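PDB 4ZAD: ferulic acid decarboxylase 1 from Candida dubliniensis, which acts as a prenylated-FMN-dependent decarboxylase that probably converts ferulic, p-coumaric and cinnamic acids reversibly to their vinyl derivatives. Local coordinates for residues Ile214-Cys219 and Pro303-Asn308; Thr384-Leu389 and Lys479-Pro484; Leu410-Leu415 and Trp430-Arg435. All coordinates share one frame; numbering follows the deposited sequence.

Contact 1 of 3, residues Ile214-Cys219 and Pro303-Asn308; sequences IPFALC and PLYRVN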
ATOM      1  N   ILE A 214       3.182  43.963 -10.888  1.00 32.34           N
ATOM      2  CA  ILE A 214       4.303  43.045 -10.550  1.00 31.26           C
ATOM      3  C   ILE A 214       4.768  42.352 -11.839  1.00 30.65           C
ATOM      4  O   ILE A 214       4.012  41.583 -12.452  1.00 30.70           O
ATOM      5  CB  ILE A 214       3.875  41.917  -9.540  1.00 30.94           C
ATOM      6  CG1 ILE A 214       3.078  42.473  -8.360  1.00 31.50           C
ATOM      7  CG2 ILE A 214       5.072  41.146  -9.046  1.00 30.03           C
ATOM      8  CD1 ILE A 214       1.988  41.519  -7.775  1.00 28.95           C
ATOM      9  N   PRO A 215       5.999  42.627 -12.283  1.00 29.93           N
ATOM     10  CA  PRO A 215       6.479  41.966 -13.485  1.00 29.07           C
ATOM     11  C   PRO A 215       6.583  40.446 -13.325  1.00 29.02           C
ATOM     12  O   PRO A 215       7.043  39.955 -12.273  1.00 28.18           O
ATOM     13  CB  PRO A 215       7.879  42.555 -13.650  1.00 28.51           C
ATOM     14  CG  PRO A 215       7.777  43.878 -13.097  1.00 28.87           C
ATOM     15  CD  PRO A 215       6.906  43.717 -11.889  1.00 30.12           C
ATOM     16  N   PHE A 216       6.171  39.736 -14.380  1.00 28.39           N
ATOM     17  CA  PHE A 216       6.303  38.302 -14.453  1.00 27.92           C
ATOM     18  C   PHE A 216       6.682  37.832 -15.847  1.00 27.26           C
ATOM     19  O   PHE A 216       6.374  38.483 -16.827  1.00 26.72           O
ATOM     20  CB  PHE A 216       5.011  37.609 -13.997  1.00 27.87           C
ATOM     21  CG  PHE A 216       4.004  37.401 -15.086  1.00 27.75           C
ATOM     22  CD1 PHE A 216       4.048  36.272 -15.883  1.00 28.32           C
ATOM     23  CD2 PHE A 216       2.995  38.312 -15.296  1.00 28.44           C
ATOM     24  CE1 PHE A 216       3.101  36.064 -16.885  1.00 28.43           C
ATOM     25  CE2 PHE A 216       2.058  38.120 -16.297  1.00 28.15           C
ATOM     26  CZ  PHE A 216       2.101  36.991 -17.081  1.00 28.00           C
ATOM     27  N   ALA A 217       7.363  36.687 -15.899  1.00 26.76           N
ATOM     28  CA  ALA A 217       7.474  35.881 -17.117  1.00 26.33           C
ATOM     29  C   ALA A 217       6.968  34.491 -16.763  1.00 26.00           C
ATOM     30  O   ALA A 217       7.021  34.078 -15.616  1.00 27.66           O
ATOM     31  CB  ALA A 217       8.912  35.820 -17.661  1.00 25.80           C
ATOM     32  N   LEU A 218       6.416  33.815 -17.745  1.00 25.35           N
ATOM     33  CA  LEU A 218       5.883  32.506 -17.600  1.00 24.93           C
ATOM     34  C   LEU A 218       6.474  31.756 -18.770  1.00 24.56           C
ATOM     35  O   LEU A 218       6.178  32.087 -19.905  1.00 24.23           O
ATOM     36  CB  LEU A 218       4.356  32.526 -17.703  1.00 25.15           C
ATOM     37  CG  LEU A 218       3.728  31.114 -17.858  1.00 25.83           C
ATOM     38  CD1 LEU A 218       4.051  30.205 -16.592  1.00 25.83           C
ATOM     39  CD2 LEU A 218       2.243  31.166 -18.141  1.00 24.75           C
ATOM     40  N   CYS A 219       7.306  30.753 -18.488  1.00 24.58           N
ATOM     41  CA  CYS A 219       8.213  30.163 -19.485  1.00 24.44           C
ATOM     42  C   CYS A 219       7.861  28.717 -19.710  1.00 24.65           C
ATOM     43  O   CYS A 219       7.787  27.953 -18.757  1.00 25.93           O
ATOM     44  CB  CYS A 219       9.661  30.295 -19.018  1.00 24.05           C
ATOM     45  SG  CYS A 219      10.187  32.022 -18.592  1.00 24.55           S
ATOM     46  N   PRO A 303      -5.543  35.872  -7.738  1.00 26.82           N
ATOM     47  CA  PRO A 303      -5.016  37.026  -8.483  1.00 26.65           C
ATOM     48  C   PRO A 303      -4.947  36.805  -9.994  1.00 26.70           C
ATOM     49  O   PRO A 303      -5.175  35.686 -10.467  1.00 26.53           O
ATOM     50  CB  PRO A 303      -3.606  37.242  -7.892  1.00 26.29           C
ATOM     51  CG  PRO A 303      -3.384  36.265  -6.923  1.00 26.26           C
ATOM     52  CD  PRO A 303      -4.651  35.500  -6.629  1.00 26.92           C
ATOM     53  N   LEU A 304      -4.635  37.864 -10.732  1.00 26.08           N
ATOM     54  CA  LEU A 304      -4.732  37.820 -12.192  1.00 26.95           C
ATOM     55  C   LEU A 304      -3.462  38.246 -12.834  1.00 26.69           C
ATOM     56  O   LEU A 304      -2.975  39.340 -12.539  1.00 26.89           O
ATOM     57  CB  LEU A 304      -5.838  38.755 -12.708  1.00 26.96           C
ATOM     58  CG  LEU A 304      -6.148  38.647 -14.193  1.00 27.90           C
ATOM     59  CD1 LEU A 304      -6.574  37.201 -14.584  1.00 26.43           C
ATOM     60  CD2 LEU A 304      -7.245  39.665 -14.562  1.00 28.90           C
ATOM     61  N   TYR A 305      -2.951  37.384 -13.717  1.00 26.82           N
ATOM     62  CA  TYR A 305      -1.743  37.653 -14.475  1.00 27.20           C
ATOM     63  C   TYR A 305      -2.169  38.176 -15.816  1.00 27.79           C
ATOM     64  O   TYR A 305      -2.823  37.458 -16.578  1.00 28.69           O
ATOM     65  CB  TYR A 305      -0.934  36.384 -14.712  1.00 26.88           C
ATOM     66  CG  TYR A 305      -0.370  35.683 -13.500  1.00 25.96           C
ATOM     67  CD1 TYR A 305      -1.148  34.831 -12.750  1.00 25.15           C
ATOM     68  CD2 TYR A 305       0.981  35.806 -13.157  1.00 26.63           C
ATOM     69  CE1 TYR A 305      -0.632  34.147 -11.672  1.00 24.75           C
ATOM     70  CE2 TYR A 305       1.515  35.118 -12.064  1.00 25.11           C
ATOM     71  CZ  TYR A 305       0.697  34.285 -11.338  1.00 26.56           C
ATOM     72  OH  TYR A 305       1.195  33.583 -10.257  1.00 30.48           O
ATOM     73  N   ARG A 306      -1.788  39.407 -16.119  1.00 28.17           N
ATOM     74  CA  ARG A 306      -2.180  40.051 -17.352  1.00 28.20           C
ATOM     75  C   ARG A 306      -1.019  39.908 -18.255  1.00 28.45           C
ATOM     76  O   ARG A 306       0.022  40.465 -17.983  1.00 28.53           O
ATOM     77  CB  ARG A 306      -2.464  41.522 -17.123  1.00 28.09           C
ATOM     78  CG  ARG A 306      -3.451  41.796 -15.958  1.00 30.43           C
ATOM     79  CD  ARG A 306      -3.806  43.328 -15.838  1.00 32.02           C
ATOM     80  NE  ARG A 306      -4.826  43.561 -14.829  1.00 32.40           N
ATOM     81  CZ  ARG A 306      -6.138  43.412 -15.026  1.00 34.78           C
ATOM     82  NH1 ARG A 306      -6.610  43.029 -16.227  1.00 33.00           N
ATOM     83  NH2 ARG A 306      -6.989  43.636 -14.005  1.00 35.03           N
ATOM     84  N   VAL A 307      -1.192  39.154 -19.337  1.00 29.58           N
ATOM     85  CA  VAL A 307      -0.119  38.894 -20.332  1.00 29.61           C
ATOM     86  C   VAL A 307      -0.093  40.021 -21.372  1.00 30.68           C
ATOM     87  O   VAL A 307      -1.094  40.259 -22.021  1.00 32.09           O
ATOM     88  CB  VAL A 307      -0.400  37.539 -21.052  1.00 29.50           C
ATOM     89  CG1 VAL A 307       0.634  37.224 -22.121  1.00 28.91           C
ATOM     90  CG2 VAL A 307      -0.501  36.422 -20.033  1.00 26.89           C
ATOM     91  N   ASN A 308       1.036  40.712 -21.510  1.00 31.51           N
ATOM     92  CA  ASN A 308       1.227  41.767 -22.498  1.00 32.06           C
ATOM     93  C   ASN A 308       2.042  41.319 -23.713  1.00 32.31           C
ATOM     94  O   ASN A 308       2.050  41.996 -24.718  1.00 33.41           O
ATOM     95  CB  ASN A 308       1.983  42.988 -21.898  1.00 32.61           C
ATOM     96  CG  ASN A 308       1.287  43.640 -20.664  1.00 33.48           C
ATOM     97  OD1 ASN A 308       1.992  44.224 -19.803  1.00 34.01           O
ATOM     98  ND2 ASN A 308      -0.060  43.563 -20.576  1.00 30.50           N
TER
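The ring of Phe216 receives the edge of Tyr305 on one face: CD2 of Tyr305 stands over the ring centre, 3.8 Å above the plane. Phe216 and Tyr305 thus form a T-shaped pair, with planes at 81° and ring centroids 5.2 Å apart. At the rim of Phe216, near its plane, lie the CG2 methyl of Val307 and the carbonyl oxygen of Arg306, the latter 3.5 Å from Phe216 CE2 and facing the weakly positive ring edge. Phe216 reaches across because CG sits between the backbone N and the carbonyl carbon (chi1 88°), which lays CE2 3.8 Å from Tyr305 CB and CZ 4.0 Å from Val307 CG2. Both strands, 214-220 and 300-312, belong to the antiparallel sheet of the Rift-related, FMN-binding domain; each pairs with strand 270-277, and with the axes of 214-219 and 303-308 at 74° no hydrogen bond joins the two segments. Side chains therefore do most of the bridging where the strands cross, consistent with a curled sheet, a place suited to large flat rings. Trp163 adds a third ring, stacked on Tyr305 and inclined to Phe216. The side chain of Tyr305 lies about 8 Å from the bound prenylated flavin.

Contact 2 of 3, residues Thr384-Leu389 and Lys479-Pro484; sequences TNAKEL and KQFTDP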
ATOM      1  N   THR A 384      17.104   7.865  23.785  1.00 36.20           N
ATOM      2  CA  THR A 384      15.850   8.578  23.676  1.00 35.05           C
ATOM      3  C   THR A 384      14.678   7.583  23.699  1.00 34.68           C
ATOM      4  O   THR A 384      14.860   6.406  24.015  1.00 33.58           O
ATOM      5  CB  THR A 384      15.814   9.462  22.394  1.00 34.87           C
ATOM      6  OG1 THR A 384      14.778  10.443  22.520  1.00 32.30           O
ATOM      7  CG2 THR A 384      15.585   8.588  21.119  1.00 33.82           C
ATOM      8  N   ASN A 385      13.480   8.090  23.391  1.00 33.96           N
ATOM      9  CA  ASN A 385      12.279   7.262  23.275  1.00 33.79           C
ATOM     10  C   ASN A 385      11.324   7.729  22.138  1.00 33.40           C
ATOM     11  O   ASN A 385      11.547   8.750  21.494  1.00 34.28           O
ATOM     12  CB  ASN A 385      11.569   7.150  24.638  1.00 33.37           C
ATOM     13  CG  ASN A 385      10.956   8.444  25.104  1.00 33.41           C
ATOM     14  OD1 ASN A 385      10.592   9.289  24.316  1.00 34.04           O
ATOM     15  ND2 ASN A 385      10.789   8.580  26.412  1.00 36.63           N
ATOM     16  N   ALA A 386      10.279   6.972  21.878  1.00 32.65           N
ATOM     17  CA  ALA A 386       9.350   7.330  20.818  1.00 32.53           C
ATOM     18  C   ALA A 386       8.781   8.786  20.896  1.00 31.94           C
ATOM     19  O   ALA A 386       8.864   9.534  19.928  1.00 30.90           O
ATOM     20  CB  ALA A 386       8.211   6.289  20.767  1.00 32.35           C
ATOM     21  N   LYS A 387       8.213   9.178  22.033  1.00 32.06           N
ATOM     22  CA  LYS A 387       7.596  10.502  22.160  1.00 32.57           C
ATOM     23  C   LYS A 387       8.605  11.607  21.938  1.00 31.76           C
ATOM     24  O   LYS A 387       8.342  12.550  21.217  1.00 31.80           O
ATOM     25  CB  LYS A 387       6.904  10.726  23.522  1.00 33.08           C
ATOM     26  CG  LYS A 387       5.585   9.991  23.736  1.00 35.89           C
ATOM     27  CD  LYS A 387       4.401  10.649  23.009  1.00 39.32           C
ATOM     28  CE  LYS A 387       3.052  10.037  23.429  1.00 39.93           C
ATOM     29  NZ  LYS A 387       2.796   8.625  22.947  1.00 42.43           N
ATOM     30  N   GLU A 388       9.761  11.498  22.569  1.00 31.67           N
ATOM     31  CA  GLU A 388      10.748  12.560  22.478  1.00 31.69           C
ATOM     32  C   GLU A 388      11.393  12.678  21.082  1.00 30.38           C
ATOM     33  O   GLU A 388      11.648  13.805  20.612  1.00 29.91           O
ATOM     34  CB  GLU A 388      11.772  12.414  23.600  1.00 32.26           C
ATOM     35  CG  GLU A 388      11.191  12.972  24.962  1.00 36.91           C
ATOM     36  CD  GLU A 388      11.510  12.092  26.181  1.00 40.37           C
ATOM     37  OE1 GLU A 388      10.545  11.616  26.862  1.00 40.10           O
ATOM     38  OE2 GLU A 388      12.728  11.891  26.433  1.00 43.17           O
ATOM     39  N   LEU A 389      11.624  11.549  20.404  1.00 28.13           N
ATOM     40  CA  LEU A 389      12.114  11.635  19.043  1.00 27.41           C
ATOM     41  C   LEU A 389      11.017  12.209  18.140  1.00 26.70           C
ATOM     42  O   LEU A 389      11.297  12.984  17.247  1.00 26.92           O
ATOM     43  CB  LEU A 389      12.649  10.293  18.544  1.00 27.17           C
ATOM     44  CG  LEU A 389      13.149  10.219  17.103  1.00 26.48           C
ATOM     45  CD1 LEU A 389      14.241  11.183  16.849  1.00 25.97           C
ATOM     46  CD2 LEU A 389      13.653   8.832  16.858  1.00 28.92           C
ATOM     47  N   LYS A 479      12.117  -1.417  22.180  1.00 27.88           N
ATOM     48  CA  LYS A 479      13.476  -1.890  22.463  1.00 29.01           C
ATOM     49  C   LYS A 479      14.503  -1.615  21.398  1.00 29.11           C
ATOM     50  O   LYS A 479      15.678  -1.893  21.608  1.00 28.76           O
ATOM     51  CB  LYS A 479      13.488  -3.398  22.761  1.00 30.10           C
ATOM     52  CG  LYS A 479      13.089  -3.725  24.171  1.00 32.37           C
ATOM     53  CD  LYS A 479      13.494  -5.160  24.548  1.00 38.00           C
ATOM     54  CE  LYS A 479      12.753  -5.627  25.845  1.00 39.07           C
ATOM     55  NZ  LYS A 479      12.898  -4.549  26.928  1.00 40.34           N
ATOM     56  N   GLN A 480      14.076  -1.113  20.247  1.00 29.18           N
ATOM     57  CA  GLN A 480      15.011  -0.650  19.236  1.00 29.28           C
ATOM     58  C   GLN A 480      15.640   0.654  19.689  1.00 29.53           C
ATOM     59  O   GLN A 480      16.663   1.043  19.143  1.00 29.72           O
ATOM     60  CB  GLN A 480      14.330  -0.464  17.853  1.00 29.69           C
ATOM     61  CG  GLN A 480      14.123  -1.783  17.029  1.00 29.59           C
ATOM     62  CD  GLN A 480      13.537  -1.536  15.627  1.00 28.89           C
ATOM     63  OE1 GLN A 480      12.397  -1.065  15.479  1.00 27.74           O
ATOM     64  NE2 GLN A 480      14.304  -1.886  14.602  1.00 27.22           N
ATOM     65  N   PHE A 481      15.039   1.335  20.661  1.00 30.04           N
ATOM     66  CA  PHE A 481      15.631   2.559  21.214  1.00 31.11           C
ATOM     67  C   PHE A 481      16.660   2.300  22.307  1.00 33.10           C
ATOM     68  O   PHE A 481      17.301   3.244  22.731  1.00 33.53           O
ATOM     69  CB  PHE A 481      14.568   3.459  21.842  1.00 30.88           C
ATOM     70  CG  PHE A 481      13.728   4.222  20.846  1.00 29.27           C
ATOM     71  CD1 PHE A 481      14.134   5.460  20.375  1.00 27.03           C
ATOM     72  CD2 PHE A 481      12.527   3.714  20.404  1.00 27.81           C
ATOM     73  CE1 PHE A 481      13.363   6.158  19.484  1.00 27.81           C
ATOM     74  CE2 PHE A 481      11.753   4.421  19.499  1.00 27.42           C
ATOM     75  CZ  PHE A 481      12.165   5.646  19.059  1.00 26.58           C
ATOM     76  N   THR A 482      16.801   1.057  22.785  1.00 35.23           N
ATOM     77  CA  THR A 482      17.617   0.776  23.977  1.00 36.89           C
ATOM     78  C   THR A 482      18.606  -0.370  23.817  1.00 38.04           C
ATOM     79  O   THR A 482      19.704  -0.311  24.382  1.00 38.45           O
ATOM     80  CB  THR A 482      16.735   0.492  25.200  1.00 37.15           C
ATOM     81  OG1 THR A 482      15.893  -0.635  24.929  1.00 39.63           O
ATOM     82  CG2 THR A 482      15.854   1.696  25.525  1.00 36.77           C
ATOM     83  N   ASP A 483      18.213  -1.398  23.059  1.00 39.30           N
ATOM     84  CA  ASP A 483      19.022  -2.596  22.803  1.00 39.97           C
ATOM     85  C   ASP A 483      19.547  -2.555  21.350  1.00 40.22           C
ATOM     86  O   ASP A 483      18.798  -2.684  20.385  1.00 39.95           O
ATOM     87  CB  ASP A 483      18.195  -3.873  23.072  1.00 40.10           C
ATOM     88  CG  ASP A 483      18.992  -5.199  22.850  1.00 42.58           C
ATOM     89  OD1 ASP A 483      20.180  -5.183  22.414  1.00 42.25           O
ATOM     90  OD2 ASP A 483      18.395  -6.288  23.102  1.00 45.03           O
ATOM     91  N   PRO A 484      20.859  -2.382  21.192  1.00 40.55           N
ATOM     92  CA  PRO A 484      21.378  -2.350  19.827  1.00 40.38           C
ATOM     93  C   PRO A 484      21.495  -3.763  19.183  1.00 40.76           C
ATOM     94  O   PRO A 484      21.729  -3.898  17.961  1.00 40.81           O
ATOM     95  CB  PRO A 484      22.735  -1.670  20.000  1.00 40.59           C
ATOM     96  CG  PRO A 484      23.118  -1.895  21.484  1.00 40.83           C
ATOM     97  CD  PRO A 484      21.913  -2.335  22.226  1.00 39.82           C
TER
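Phe481 presses one face of its ring against the backbone that opens helix 386-399. Van der Waals packing accounts for the whole contact. Over that face lie the carbonyl carbon of Asn385 and the amide N of Ala386, the latter 3.6 Å from Phe481 CZ; a flat ring suits a flat peptide, and both sit toward the rim instead of over the centre. Two aliphatic groups border the ring near its plane: Thr384 CG2 is 3.5 Å from Phe481 CD1, and Leu389 CD2 is 3.8 Å from Phe481 CE1. With OG1 of Thr384 anti to the backbone N (chi1 -162°), CG2 falls between N and the carbonyl carbon, facing the ring. Leu379 of helix 376-381 touches Thr384, Leu389 and Phe481 alike, continuing the apolar patch.

No hydrogen bond crosses between the segments; the helix start is capped within 384-389. Asn385 OD1 accepts from Glu388 N at 2.9 Å, with an N-H...O angle of 169°, while Asn385 ND2 gives a weak bond to Glu388 OE1. Asparagine is well suited here, since first-turn N-H groups have no preceding helical carbonyl to pair with. This is a classical asparagine N-cap, its backbone peptide packed against by an aromatic side chain from the loop that follows strand 470-475.

Contact 3 of 3, residues Leu410-Leu415 and Trp430-Arg435; sequences LHEIIL and WAYTTR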
ATOM      1  N   LEU A 410       2.991  17.816   3.848  1.00 22.01           N
ATOM      2  CA  LEU A 410       3.115  16.489   4.462  1.00 22.36           C
ATOM      3  C   LEU A 410       2.154  16.363   5.620  1.00 22.16           C
ATOM      4  O   LEU A 410       1.966  17.356   6.342  1.00 22.59           O
ATOM      5  CB  LEU A 410       4.565  16.259   4.911  1.00 21.82           C
ATOM      6  CG  LEU A 410       5.556  16.183   3.730  1.00 23.24           C
ATOM      7  CD1 LEU A 410       7.009  16.206   4.252  1.00 26.62           C
ATOM      8  CD2 LEU A 410       5.343  14.995   2.810  1.00 18.62           C
ATOM      9  N   HIS A 411       1.385  15.473   5.952  1.00 24.66           N
ATOM     10  CA  HIS A 411       0.544  15.264   7.019  1.00 23.85           C
ATOM     11  C   HIS A 411       0.856  14.113   7.992  1.00 23.35           C
ATOM     12  O   HIS A 411       0.351  14.098   9.089  1.00 22.65           O
ATOM     13  CB  HIS A 411      -0.906  15.181   6.616  1.00 24.44           C
ATOM     14  CG  HIS A 411      -1.627  16.498   6.573  1.00 26.81           C
ATOM     15  ND1 HIS A 411      -1.352  17.470   5.627  1.00 31.07           N
ATOM     16  CD2 HIS A 411      -2.684  16.960   7.281  1.00 26.73           C
ATOM     17  CE1 HIS A 411      -2.180  18.488   5.788  1.00 28.45           C
ATOM     18  NE2 HIS A 411      -2.985  18.210   6.794  1.00 27.48           N
ATOM     19  N   GLU A 412       1.684  13.157   7.589  1.00 23.20           N
ATOM     20  CA  GLU A 412       2.050  12.063   8.467  1.00 23.05           C
ATOM     21  C   GLU A 412       3.508  11.704   8.216  1.00 22.90           C
ATOM     22  O   GLU A 412       3.933  11.535   7.075  1.00 23.46           O
ATOM     23  CB  GLU A 412       1.126  10.876   8.236  1.00 23.50           C
ATOM     24  CG  GLU A 412       1.421   9.683   9.128  1.00 24.16           C
ATOM     25  CD  GLU A 412       0.193   8.877   9.507  1.00 22.57           C
ATOM     26  OE1 GLU A 412      -0.912   9.170   9.008  1.00 26.08           O
ATOM     27  OE2 GLU A 412       0.342   7.952  10.319  1.00 20.61           O
ATOM     28  N   ILE A 413       4.287  11.656   9.287  1.00 22.07           N
ATOM     29  CA  ILE A 413       5.709  11.385   9.191  1.00 21.46           C
ATOM     30  C   ILE A 413       5.846  10.031   9.844  1.00 21.14           C
ATOM     31  O   ILE A 413       5.228   9.794  10.881  1.00 20.78           O
ATOM     32  CB  ILE A 413       6.562  12.374   9.957  1.00 21.35           C
ATOM     33  CG1 ILE A 413       6.158  13.824   9.630  1.00 21.70           C
ATOM     34  CG2 ILE A 413       8.049  12.094   9.675  1.00 20.87           C
ATOM     35  CD1 ILE A 413       6.366  14.253   8.159  1.00 23.59           C
ATOM     36  N   ILE A 414       6.620   9.148   9.220  1.00 19.88           N
ATOM     37  CA  ILE A 414       6.626   7.764   9.587  1.00 19.18           C
ATOM     38  C   ILE A 414       8.028   7.340   9.934  1.00 19.54           C
ATOM     39  O   ILE A 414       8.883   7.320   9.101  1.00 20.05           O
ATOM     40  CB  ILE A 414       6.116   6.952   8.457  1.00 18.83           C
ATOM     41  CG1 ILE A 414       4.613   7.248   8.270  1.00 18.04           C
ATOM     42  CG2 ILE A 414       6.344   5.490   8.742  1.00 17.58           C
ATOM     43  CD1 ILE A 414       3.981   6.463   7.175  1.00 13.03           C
ATOM     44  N   LEU A 415       8.296   7.089  11.197  1.00 20.21           N
ATOM     45  CA  LEU A 415       9.652   6.794  11.609  1.00 19.96           C
ATOM     46  C   LEU A 415       9.799   5.281  11.594  1.00 20.10           C
ATOM     47  O   LEU A 415       9.006   4.590  12.204  1.00 20.42           O
ATOM     48  CB  LEU A 415       9.912   7.361  12.980  1.00 19.58           C
ATOM     49  CG  LEU A 415       9.659   8.876  13.132  1.00 20.51           C
ATOM     50  CD1 LEU A 415       9.801   9.291  14.656  1.00 19.87           C
ATOM     51  CD2 LEU A 415      10.520   9.743  12.276  1.00 14.74           C
ATOM     52  N   TRP A 430       4.274  -2.802   5.063  1.00 17.68           N
ATOM     53  CA  TRP A 430       4.436  -3.841   6.080  1.00 18.23           C
ATOM     54  C   TRP A 430       4.797  -3.200   7.410  1.00 18.90           C
ATOM     55  O   TRP A 430       4.179  -3.425   8.420  1.00 19.24           O
ATOM     56  CB  TRP A 430       5.528  -4.819   5.655  1.00 18.31           C
ATOM     57  CG  TRP A 430       5.921  -5.823   6.652  1.00 17.23           C
ATOM     58  CD1 TRP A 430       5.103  -6.646   7.321  1.00 19.08           C
ATOM     59  CD2 TRP A 430       7.253  -6.138   7.085  1.00 16.04           C
ATOM     60  NE1 TRP A 430       5.824  -7.450   8.176  1.00 19.37           N
ATOM     61  CE2 TRP A 430       7.150  -7.165   8.033  1.00 15.82           C
ATOM     62  CE3 TRP A 430       8.516  -5.644   6.767  1.00 17.63           C
ATOM     63  CZ2 TRP A 430       8.251  -7.722   8.649  1.00 16.47           C
ATOM     64  CZ3 TRP A 430       9.635  -6.201   7.393  1.00 16.76           C
ATOM     65  CH2 TRP A 430       9.493  -7.230   8.300  1.00 15.66           C
ATOM     66  N   ALA A 431       5.794  -2.348   7.379  1.00 19.86           N
ATOM     67  CA  ALA A 431       6.286  -1.746   8.588  1.00 20.10           C
ATOM     68  C   ALA A 431       5.234  -0.848   9.224  1.00 20.73           C
ATOM     69  O   ALA A 431       5.194  -0.704  10.440  1.00 21.83           O
ATOM     70  CB  ALA A 431       7.563  -0.982   8.279  1.00 19.33           C
ATOM     71  N   TYR A 432       4.373  -0.231   8.426  1.00 20.92           N
ATOM     72  CA  TYR A 432       3.500   0.807   8.979  1.00 20.56           C
ATOM     73  C   TYR A 432       2.359   0.168   9.717  1.00 20.64           C
ATOM     74  O   TYR A 432       1.897   0.665  10.737  1.00 20.89           O
ATOM     75  CB  TYR A 432       2.967   1.706   7.875  1.00 20.54           C
ATOM     76  CG  TYR A 432       1.919   2.723   8.329  1.00 21.29           C
ATOM     77  CD1 TYR A 432       2.293   3.983   8.720  1.00 23.00           C
ATOM     78  CD2 TYR A 432       0.569   2.413   8.353  1.00 21.47           C
ATOM     79  CE1 TYR A 432       1.365   4.926   9.118  1.00 24.73           C
ATOM     80  CE2 TYR A 432      -0.383   3.344   8.762  1.00 23.18           C
ATOM     81  CZ  TYR A 432       0.029   4.608   9.141  1.00 25.76           C
ATOM     82  OH  TYR A 432      -0.867   5.571   9.547  1.00 26.83           O
ATOM     83  N   THR A 433       1.879  -0.944   9.184  1.00 20.80           N
ATOM     84  CA  THR A 433       0.717  -1.588   9.759  1.00 20.80           C
ATOM     85  C   THR A 433       1.135  -2.492  10.916  1.00 20.30           C
ATOM     86  O   THR A 433       0.396  -2.623  11.877  1.00 20.82           O
ATOM     87  CB  THR A 433      -0.063  -2.341   8.693  1.00 20.87           C
ATOM     88  OG1 THR A 433       0.795  -3.252   8.045  1.00 21.34           O
ATOM     89  CG2 THR A 433      -0.532  -1.385   7.634  1.00 22.57           C
ATOM     90  N   THR A 434       2.328  -3.075  10.854  1.00 20.19           N
ATOM     91  CA  THR A 434       2.766  -4.024  11.875  1.00 20.24           C
ATOM     92  C   THR A 434       3.598  -3.429  13.001  1.00 20.88           C
ATOM     93  O   THR A 434       3.805  -4.099  13.992  1.00 21.12           O
ATOM     94  CB  THR A 434       3.533  -5.266  11.249  1.00 20.42           C
ATOM     95  OG1 THR A 434       4.724  -4.856  10.542  1.00 19.90           O
ATOM     96  CG2 THR A 434       2.642  -6.000  10.313  1.00 17.82           C
ATOM     97  N   ARG A 435       4.081  -2.192  12.875  1.00 21.31           N
ATOM     98  CA  ARG A 435       4.942  -1.608  13.922  1.00 21.47           C
ATOM     99  C   ARG A 435       4.404  -0.392  14.720  1.00 22.00           C
ATOM    100  O   ARG A 435       5.138   0.180  15.486  1.00 21.51           O
ATOM    101  CB  ARG A 435       6.300  -1.245  13.319  1.00 21.24           C
ATOM    102  CG  ARG A 435       6.921  -2.391  12.555  1.00 21.73           C
ATOM    103  CD  ARG A 435       8.411  -2.192  12.216  1.00 20.59           C
ATOM    104  NE  ARG A 435       8.854  -3.297  11.385  1.00 16.33           N
ATOM    105  CZ  ARG A 435      10.035  -3.398  10.807  1.00 18.04           C
ATOM    106  NH1 ARG A 435      10.959  -2.469  11.008  1.00 21.01           N
ATOM    107  NH2 ARG A 435      10.316  -4.482  10.067  1.00 17.74           N
TER
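Tyr432 of the helix reaches across to Ile414 and Glu412 of the strand, meeting first a hydrocarbon and then a carboxylate. Its CB leaves the helix with CG anti to the backbone N (chi1 173°), which carries the ring to the strand although its first bond does not aim there. Along one side of the ring, CD1 lies 3.4 Å from Ile414 CD1 and 4.0 Å from Ile414 CG1. CE1 comes next, 3.6 Å from the same Ile414 CD1 methyl, which approaches the ring obliquely while the two side chains cross at about a right angle. Beta-branched isoleucine suits the strand, and its long branch extends far enough to touch the ring.

CE1 also marks the change to polar surroundings, being 3.4 Å from Glu412 OE2. CZ follows, 3.6 Å from that same Glu412 OE2. At the tip, OH donates to Glu412 OE2 over 2.8 Å. The carboxylate oxygen lies at the ring edge, near its plane, whereas the hydroxyl meets the carboxylate from above, 43° out of its plane. Glu412 comes from the opposite direction, a bend at chi2 bringing its carboxylate to the hydroxyl. The same OE2 is also hydrogen-bonded to Thr473 OG1, its stronger partner, so two hydroxyls grip this buried oxygen and would probably stabilise a negative charge on it. Tyrosine suits its position by combining an apolar flank with a hydroxyl at the end.

Trp369 stacks on the Tyr432 ring. The contact lays helix 425-434 against the mixed sheet of the C-terminal domain, in which strand 412-417 runs between parallel strands 369-374 and 470-475. Helix 386-399 packs on Ile413 and Leu415, while the second subunit reaches helix 425-434, its Tyr293 stacking on Trp430.

How the contacts relate
Contacts 1 and 3 are buried; contact 2 is only partly so and lies farthest from the chain's centre. Contact 1 belongs to the flavin-binding domain, on the opposite side of that centre from the other two, and ties strand to strand through aromatic packing. Contacts 2 and 3 share no element but are neighbours, their centres 16 Å apart: helix 386-399 and strand 412-417 follow one another in the chain, and Leu389 of contact 2 packs on Leu415 of contact 3. Of the three, contact 3 alone has a hydrogen bond between its segments, joining polar ends in the interior; contact 2 has none across it, its side-chain cap lying within 384-389.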